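Local atomic coordinates of DUF7790 domain-containing protein (Leptospira interrogans serogroup Icterohaemorrhagiae serovar copenhageni, PDB entry 6ULO), a protein that is of unknown function but belongs to a family grouped with the NADP-binding Rossmann folds and is predicted, in its full-length form, to be membrane-bound through a transmembrane helix. Residues S299-V302 / M303-G307; L129-I132 / Q133-S137; R154-H157 / K158-M162; N15-L18 / N19-D22. All blocks are in the same frame, centred on the assembly; numbering follows the deposited sequence. Where two conformers were deposited one is given.

Interaction 1: residues S299-V302 / M303-G307; sequences SLQV and MVEGG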
# COMPACT_ATOMS: atom_id res chain seq x y z
N SER A 299 -0.75 -13.45 -12.42
CA SER A 299 -0.79 -13.88 -11.01
C SER A 299 -1.67 -15.12 -10.81
O SER A 299 -1.35 -15.97 -9.97
CB SER A 299 -1.25 -12.73 -10.09
OG SER A 299 -2.56 -12.31 -10.41
N LEU A 300 -2.77 -15.26 -11.56
CA LEU A 300 -3.63 -16.43 -11.38
C LEU A 300 -2.84 -17.71 -11.64
O LEU A 300 -2.89 -18.66 -10.85
CB LEU A 300 -4.84 -16.33 -12.31
CG LEU A 300 -5.73 -17.60 -12.37
CD1 LEU A 300 -6.36 -17.94 -11.00
CD2 LEU A 300 -6.79 -17.42 -13.46
N GLN A 301 -2.10 -17.73 -12.74
CA GLN A 301 -1.32 -18.92 -13.07
C GLN A 301 -0.22 -19.18 -12.03
O GLN A 301 0.04 -20.33 -11.67
CB GLN A 301 -0.73 -18.78 -14.47
CG GLN A 301 0.15 -19.96 -14.86
CD GLN A 301 0.71 -19.86 -16.26
OE1 GLN A 301 0.47 -18.89 -16.98
NE2 GLN A 301 1.48 -20.86 -16.66
N VAL A 302 0.43 -18.13 -11.54
CA VAL A 302 1.38 -18.28 -10.44
C VAL A 302 0.74 -19.00 -9.25
O VAL A 302 1.33 -19.90 -8.64
CB VAL A 302 1.93 -16.89 -10.04
CG1 VAL A 302 2.78 -16.96 -8.77
CG2 VAL A 302 2.74 -16.29 -11.20
N MET A 303 -0.49 -18.60 -8.92
CA MET A 303 -1.18 -19.20 -7.78
C MET A 303 -1.68 -20.63 -8.09
O MET A 303 -1.59 -21.50 -7.23
CB MET A 303 -2.34 -18.31 -7.35
CG MET A 303 -1.83 -17.00 -6.76
SD MET A 303 -3.16 -15.84 -6.36
CE MET A 303 -4.08 -16.83 -5.15
N VAL A 304 -2.19 -20.87 -9.30
CA VAL A 304 -2.65 -22.21 -9.68
C VAL A 304 -1.50 -23.20 -9.57
O VAL A 304 -1.66 -24.31 -9.03
CB VAL A 304 -3.23 -22.20 -11.11
CG1 VAL A 304 -3.39 -23.64 -11.64
CG2 VAL A 304 -4.58 -21.49 -11.12
N GLU A 305 -0.33 -22.83 -10.09
CA GLU A 305 0.82 -23.73 -10.17
C GLU A 305 1.68 -23.71 -8.92
O GLU A 305 2.38 -24.69 -8.65
CB GLU A 305 1.70 -23.33 -11.36
CG GLU A 305 1.01 -23.51 -12.69
CD GLU A 305 1.93 -23.29 -13.87
OE1 GLU A 305 3.15 -23.12 -13.68
OE2 GLU A 305 1.41 -23.27 -15.00
N GLY A 306 1.65 -22.63 -8.16
CA GLY A 306 2.60 -22.50 -7.07
C GLY A 306 2.00 -22.36 -5.69
O GLY A 306 2.74 -22.33 -4.71
N GLY A 307 0.68 -22.30 -5.59
CA GLY A 307 0.02 -21.93 -4.33
C GLY A 307 -0.42 -23.11 -3.48
O GLY A 307 -0.89 -24.12 -3.99
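Gln-301 and Glu-305 sit one turn apart on helix 299-306, and their side chains run alongside each other, pointing the same way. The Glu-305 chain begins close to the backbone of the preceding turn: its CB is 3.4 Å from Gln-301 O, and CG stays nearly as close. With CG set opposite the carbonyl carbon (chi1 -65°) and the rest of the chain extended, the acid reaches back toward the amide. The methylene Gln-301 CG lies against the carboxylate, 3.9 Å from Glu-305 CD. At the tip, Gln-301 NE2 donates to Glu-305 OE2 over 2.9 Å. The donor keeps its partner close to the plane of its own amide, but lies above the carboxylate plane, 49° out of it; the two flat groups are turned 68° apart. The other oxygen, OE1, forms a salt bridge with Lys-294, so both carboxylate oxygens are engaged. The helix backbone bonds include Val-304 N to Leu-300 O at 2.8 Å. Leu-300 CD1 meets Val-304 CG2 at 4.0 Å, a light apolar contact one residue earlier along the helix. The helix is running out here: Gly-306 N gives only a weak bond to Val-302 O, while Gly-307 N still reaches Met-303 O and the chain then turns extended. Two glycines suit this change of direction, having no side chain to crowd those carbonyls. Slender, flexible Met-303 packs on strands 249-255, 277-282 and 315-318, the arrangement of an amphipathic helix covering the sheet of an alpha/beta fold.

Interaction 2: residues L129-I132 / Q133-S137; sequences LELI and QVSFS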
# COMPACT_ATOMS: atom_id res chain seq x y z
N LEU A 129 -10.34 21.36 5.75
CA LEU A 129 -10.17 22.21 4.58
C LEU A 129 -9.37 23.47 4.90
O LEU A 129 -8.58 23.92 4.07
CB LEU A 129 -11.53 22.55 3.96
CG LEU A 129 -12.25 21.35 3.32
CD1 LEU A 129 -13.66 21.76 2.97
CD2 LEU A 129 -11.51 20.87 2.06
N GLU A 130 -9.50 24.00 6.11
CA GLU A 130 -8.65 25.12 6.51
C GLU A 130 -7.19 24.70 6.64
O GLU A 130 -6.28 25.45 6.28
CB GLU A 130 -9.15 25.66 7.85
CG GLU A 130 -10.51 26.39 7.80
CD GLU A 130 -11.17 26.66 9.17
OE1 GLU A 130 -10.65 26.23 10.24
OE2 GLU A 130 -12.24 27.32 9.18
N LEU A 131 -6.93 23.49 7.13
CA LEU A 131 -5.56 22.99 7.23
C LEU A 131 -4.97 22.82 5.84
O LEU A 131 -3.82 23.21 5.59
CB LEU A 131 -5.55 21.67 7.98
CG LEU A 131 -4.23 20.91 8.03
CD1 LEU A 131 -3.17 21.76 8.68
CD2 LEU A 131 -4.42 19.60 8.79
N ILE A 132 -5.74 22.25 4.91
CA ILE A 132 -5.25 22.15 3.53
C ILE A 132 -4.95 23.55 2.99
O ILE A 132 -3.92 23.76 2.33
CB ILE A 132 -6.24 21.40 2.64
CG1 ILE A 132 -6.25 19.91 3.03
CG2 ILE A 132 -5.89 21.58 1.15
CD1 ILE A 132 -7.44 19.12 2.47
N GLN A 133 -5.84 24.52 3.25
CA GLN A 133 -5.67 25.87 2.72
C GLN A 133 -4.32 26.47 3.09
O GLN A 133 -3.69 27.14 2.27
CB GLN A 133 -6.81 26.76 3.23
CG GLN A 133 -6.76 28.19 2.69
CD GLN A 133 -7.03 28.26 1.20
OE1 GLN A 133 -7.73 27.41 0.65
NE2 GLN A 133 -6.51 29.28 0.53
N VAL A 134 -3.87 26.27 4.34
CA VAL A 134 -2.62 26.87 4.79
C VAL A 134 -1.39 26.05 4.45
O VAL A 134 -0.27 26.53 4.67
CB VAL A 134 -2.63 27.20 6.30
CG1 VAL A 134 -3.73 28.18 6.63
CG2 VAL A 134 -2.71 25.95 7.15
N SER A 135 -1.55 24.83 3.92
CA SER A 135 -0.45 23.87 3.78
C SER A 135 0.14 23.78 2.38
O SER A 135 1.14 23.09 2.20
CB SER A 135 -0.90 22.48 4.25
OG SER A 135 -1.24 22.53 5.63
N PHE A 136 -0.44 24.47 1.40
CA PHE A 136 -0.01 24.38 0.01
C PHE A 136 -0.11 25.75 -0.63
O PHE A 136 -0.93 26.57 -0.23
CB PHE A 136 -0.94 23.44 -0.80
CG PHE A 136 -1.00 22.04 -0.26
CD1 PHE A 136 -0.07 21.09 -0.64
CD2 PHE A 136 -2.00 21.67 0.62
CE1 PHE A 136 -0.12 19.80 -0.15
CE2 PHE A 136 -2.06 20.39 1.13
CZ PHE A 136 -1.12 19.46 0.73
N SER A 137 0.69 25.98 -1.68
CA SER A 137 0.48 27.16 -2.50
C SER A 137 -0.68 26.98 -3.46
O SER A 137 -1.26 27.97 -3.91
CB SER A 137 1.74 27.53 -3.30
OG SER A 137 2.72 28.06 -2.44
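Near the C-terminal end of helix 125-135, the Ser-135 hydroxyl folds back onto the carbonyl oxygen of Leu-131. Ser-135 OG donates to Leu-131 O at 2.7 Å, coming from above the carbonyl plane. Its chi1 of -62° places OG opposite its own carbonyl carbon, the setting that turns a helical serine toward the preceding turn. Serine suits the place because its short hydroxyl reaches a carbonyl of that turn. Val-134 N bonds chiefly to Glu-130 O, at 3.2 Å, and only weakly to Leu-131 O. Leu-131 CD1 rests 3.7 Å from Ser-135 OG. Around it the helix is tightening. Gln-133 N still bonds to Leu-129 O in the regular pattern, but Ser-135 N bonds to Ile-132 O at 3.0 Å, three residues back, as in a 3-10 turn. Such a shortened turn is common where a helix hands over to a loop, and this one leads toward helix 139-166. Phe-136, already in the loop, keeps contact with the helix it has left: its CD2 lies 3.3 Å from Ile-132 O, which stands at the ring edge near the ring plane, where the slightly positive ring hydrogens suit an oxygen. The ring also touches Ile-132 CG2, 3.9 Å from CD2, and stacks with Tyr-142 of helix 139-166, while Leu-105 of helix 94-109 packs against both Ser-135 and Phe-136. Gln-133 OE1 is hydrogen-bonded to Lys-143 NZ of helix 139-166.

Interaction 3: residues R154-H157 / K158-M162; sequences RKRH and KTNLM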
# COMPACT_ATOMS: atom_id res chain seq x y z
N ARG A 154 -14.87 8.11 4.41
CA ARG A 154 -15.69 8.03 5.62
C ARG A 154 -16.37 6.68 5.73
O ARG A 154 -16.39 6.06 6.80
CB ARG A 154 -16.73 9.14 5.59
CG ARG A 154 -16.08 10.51 5.82
CD ARG A 154 -17.01 11.63 5.37
NE ARG A 154 -16.28 12.90 5.38
CZ ARG A 154 -16.81 14.06 5.01
NH1 ARG A 154 -18.07 14.11 4.60
NH2 ARG A 154 -16.07 15.17 5.05
N LYS A 155 -16.95 6.21 4.62
CA LYS A 155 -17.62 4.92 4.64
C LYS A 155 -16.62 3.81 4.98
O LYS A 155 -16.92 2.91 5.77
CB LYS A 155 -18.31 4.69 3.29
CG LYS A 155 -18.92 3.34 3.09
CD LYS A 155 -19.66 3.34 1.76
CE LYS A 155 -20.26 1.99 1.44
NZ LYS A 155 -20.88 1.97 0.08
N ARG A 156 -15.43 3.87 4.38
CA ARG A 156 -14.42 2.86 4.64
C ARG A 156 -13.92 2.92 6.08
O ARG A 156 -13.68 1.87 6.69
CB ARG A 156 -13.29 3.03 3.63
CG ARG A 156 -12.13 2.10 3.87
CD ARG A 156 -12.50 0.66 3.53
NE ARG A 156 -11.35 -0.20 3.66
CZ ARG A 156 -11.38 -1.53 3.53
NH1 ARG A 156 -12.54 -2.16 3.27
NH2 ARG A 156 -10.26 -2.23 3.73
N HIS A 157 -13.77 4.12 6.66
CA HIS A 157 -13.40 4.19 8.07
C HIS A 157 -14.43 3.51 8.96
O HIS A 157 -14.08 2.79 9.89
CB HIS A 157 -13.22 5.65 8.49
CG HIS A 157 -11.95 6.27 7.99
ND1 HIS A 157 -11.74 7.64 7.95
CD2 HIS A 157 -10.82 5.69 7.51
CE1 HIS A 157 -10.52 7.86 7.46
NE2 HIS A 157 -9.95 6.70 7.20
N LYS A 158 -15.72 3.71 8.68
CA LYS A 158 -16.76 3.10 9.51
C LYS A 158 -16.77 1.59 9.35
O LYS A 158 -16.97 0.86 10.33
CB LYS A 158 -18.12 3.70 9.18
CG LYS A 158 -18.15 5.19 9.44
CD LYS A 158 -19.40 5.86 8.90
CE LYS A 158 -19.26 7.39 8.98
NZ LYS A 158 -19.03 7.85 10.37
N THR A 159 -16.53 1.10 8.13
CA THR A 159 -16.40 -0.33 7.89
C THR A 159 -15.18 -0.89 8.62
O THR A 159 -15.26 -1.97 9.22
CB THR A 159 -16.30 -0.56 6.39
OG1 THR A 159 -17.58 -0.28 5.83
CG2 THR A 159 -15.88 -2.00 6.09
N ASN A 160 -14.03 -0.19 8.56
CA ASN A 160 -12.85 -0.69 9.24
C ASN A 160 -13.07 -0.82 10.73
O ASN A 160 -12.56 -1.76 11.35
CB ASN A 160 -11.62 0.20 8.96
CG ASN A 160 -11.06 -0.01 7.58
OD1 ASN A 160 -11.40 -0.95 6.89
ND2 ASN A 160 -10.20 0.89 7.17
N LEU A 161 -13.75 0.14 11.35
CA LEU A 161 -14.01 0.02 12.77
C LEU A 161 -14.85 -1.22 13.04
O LEU A 161 -14.54 -2.03 13.91
CB LEU A 161 -14.71 1.27 13.26
CG LEU A 161 -15.20 1.26 14.71
CD1 LEU A 161 -14.07 0.97 15.64
CD2 LEU A 161 -15.88 2.57 15.03
N MET A 162 -15.91 -1.40 12.25
CA MET A 162 -16.74 -2.59 12.36
C MET A 162 -15.93 -3.87 12.23
O MET A 162 -16.08 -4.79 13.04
CB MET A 162 -17.85 -2.49 11.32
CG MET A 162 -18.85 -3.65 11.33
SD MET A 162 -18.25 -5.19 10.52
CE MET A 162 -18.26 -4.69 8.82
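Arg-156 and Asn-160 meet with the amide oxygen lying over one face of the guanidinium group, offset toward its rim. Asn-160 OD1 stands 3.4 Å from Arg-156 CZ and 3.3 Å from NE, with the two planes 75° apart. The angle is too poor for a hydrogen bond, so any attraction is probably electrostatic. A bend at chi2 (71°) brings the arginine back alongside the next turn. Among the backbone bonds, Asn-160 N to Arg-156 O is short, 2.8 Å, and Lys-158, Thr-159 and Leu-161 likewise bond four residues back, the regular repeat of an alpha-helix, here helix 139-166, the longest in the chain. In the conformer described, the aliphatic part of Lys-158 also lies along the helix wall, its CG 3.3 Å from Arg-154 O. Charged and polar tips are engaged outside the two segments. Arg-156 forms a salt bridge with Asp-51 and a hydrogen bond with Glu-50 O, which joins the helix to the 47-51 loop, and Asn-160 ND2 pairs with Gln-173. Arg-154, long enough to reach further, forms a salt bridge with Glu-125 and a hydrogen bond to Trp-120 O, while buried His-157 is hydrogen-bonded through NE2 to Glu-73.

Interaction 4: residues N15-L18 / N19-D22; sequences NVSL and NEGD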
# COMPACT_ATOMS: atom_id res chain seq x y z
N ASN A 15 14.21 14.99 11.98
CA ASN A 15 14.80 13.67 12.00
C ASN A 15 15.73 13.47 13.19
O ASN A 15 16.35 14.39 13.72
CB ASN A 15 15.38 13.28 10.64
CG ASN A 15 14.30 13.20 9.57
OD1 ASN A 15 14.27 13.99 8.63
ND2 ASN A 15 13.38 12.24 9.73
N VAL A 16 15.75 12.22 13.67
CA VAL A 16 16.44 11.91 14.92
C VAL A 16 17.94 11.72 14.74
O VAL A 16 18.66 11.52 15.75
CB VAL A 16 15.84 10.66 15.59
CG1 VAL A 16 14.35 10.87 15.85
CG2 VAL A 16 16.12 9.45 14.70
N SER A 17 18.46 11.77 13.51
CA SER A 17 19.90 11.76 13.28
C SER A 17 20.14 12.35 11.91
O SER A 17 19.24 12.39 11.06
CB SER A 17 20.47 10.35 13.30
OG SER A 17 19.97 9.64 12.18
N LEU A 18 21.37 12.81 11.69
CA LEU A 18 21.75 13.26 10.36
C LEU A 18 21.55 12.16 9.32
O LEU A 18 21.04 12.41 8.22
CB LEU A 18 23.20 13.74 10.38
CG LEU A 18 23.79 14.23 9.06
CD1 LEU A 18 23.01 15.44 8.61
CD2 LEU A 18 25.24 14.59 9.29
N ASN A 19 21.94 10.93 9.66
CA ASN A 19 21.78 9.82 8.73
C ASN A 19 20.31 9.61 8.34
O ASN A 19 20.00 9.40 7.16
CB ASN A 19 22.35 8.52 9.29
CG ASN A 19 22.23 7.38 8.31
OD1 ASN A 19 22.74 7.46 7.19
ND2 ASN A 19 21.56 6.32 8.70
N GLU A 20 19.39 9.66 9.30
CA GLU A 20 18.00 9.47 8.93
C GLU A 20 17.49 10.61 8.05
O GLU A 20 16.75 10.36 7.10
CB GLU A 20 17.13 9.24 10.16
CG GLU A 20 17.38 7.86 10.74
CD GLU A 20 16.20 7.34 11.51
OE1 GLU A 20 15.10 7.90 11.39
OE2 GLU A 20 16.39 6.36 12.26
N GLY A 21 17.92 11.85 8.32
CA GLY A 21 17.53 12.94 7.44
C GLY A 21 18.08 12.78 6.04
O GLY A 21 17.39 13.07 5.05
N ASP A 22 19.32 12.29 5.92
CA ASP A 22 19.90 12.06 4.60
C ASP A 22 19.16 10.93 3.87
O ASP A 22 18.93 11.02 2.65
CB ASP A 22 21.38 11.72 4.74
CG ASP A 22 22.24 12.92 5.17
OD1 ASP A 22 21.78 14.07 5.07
OD2 ASP A 22 23.38 12.66 5.59
O HOH W 1 13.97 10.43 12.07
O HOH W 2 19.25 7.25 13.23
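Ser-17 caps the start of helix 18-28, and its hydroxyl accepts from Glu-20 N. Asn-19, an exposed residue, comes first, its CB 3.9 Å from Ser-17 OG. Glu-20 makes the capping bond: Glu-20 N donates to Ser-17 OG at 2.9 Å, nearly straight at 163°. The serine OG occupies the position between its backbone N and carbonyl carbon (chi1 67°), which swings it over the first turn, where backbone N-H groups lack the carbonyl partners of a preceding turn. Serine is a classic choice here, being short and able to accept. In the conformer described, the Glu-20 carboxylate reaches the loop through two waters. One, bound to OE1, also accepts from Asn-15 ND2 and Val-16 N; the other, bound to OE2, lies 2.7 Å from Ser-17 OG. A glutamate this close to a helix start is probably favoured by the helix dipole. Gly-21 N gives the first regular helical bond, to Ser-17 O at 3.1 Å, and Gly-21 CA lies 3.6 Å from Asn-15 OD1. Asp-22 N bonds to Leu-18 O at 2.9 Å, while its OD2 lies 3.8 Å from Leu-18 CG. The cap sits at the surface, tied by Glu-20 to Lys-190 and by Asn-15 to Glu-188 O, both in the short link between helix 176-187 and edge strand 191-195.

Along the chain the order is interaction 4, 2, 3 and 1, each a local contact in or at the end of a helix. Interactions 2 and 3 are the nearest pair: helix 125-135 and helix 139-166 follow each other, and their closest atoms are about 7 Å apart although the centres lie 25 Å apart. Interaction 1 lies on the far side, its centre 46 Å from that of interaction 2 and 42 Å from that of interaction 4, across the chain's centre. Helix 299-306 packs on the sheet toward its 307-310 end, whereas interaction 4 is tied near the opposite edge strand, 191-195. The contacts are spread over helices on different sides of one alpha/beta chain.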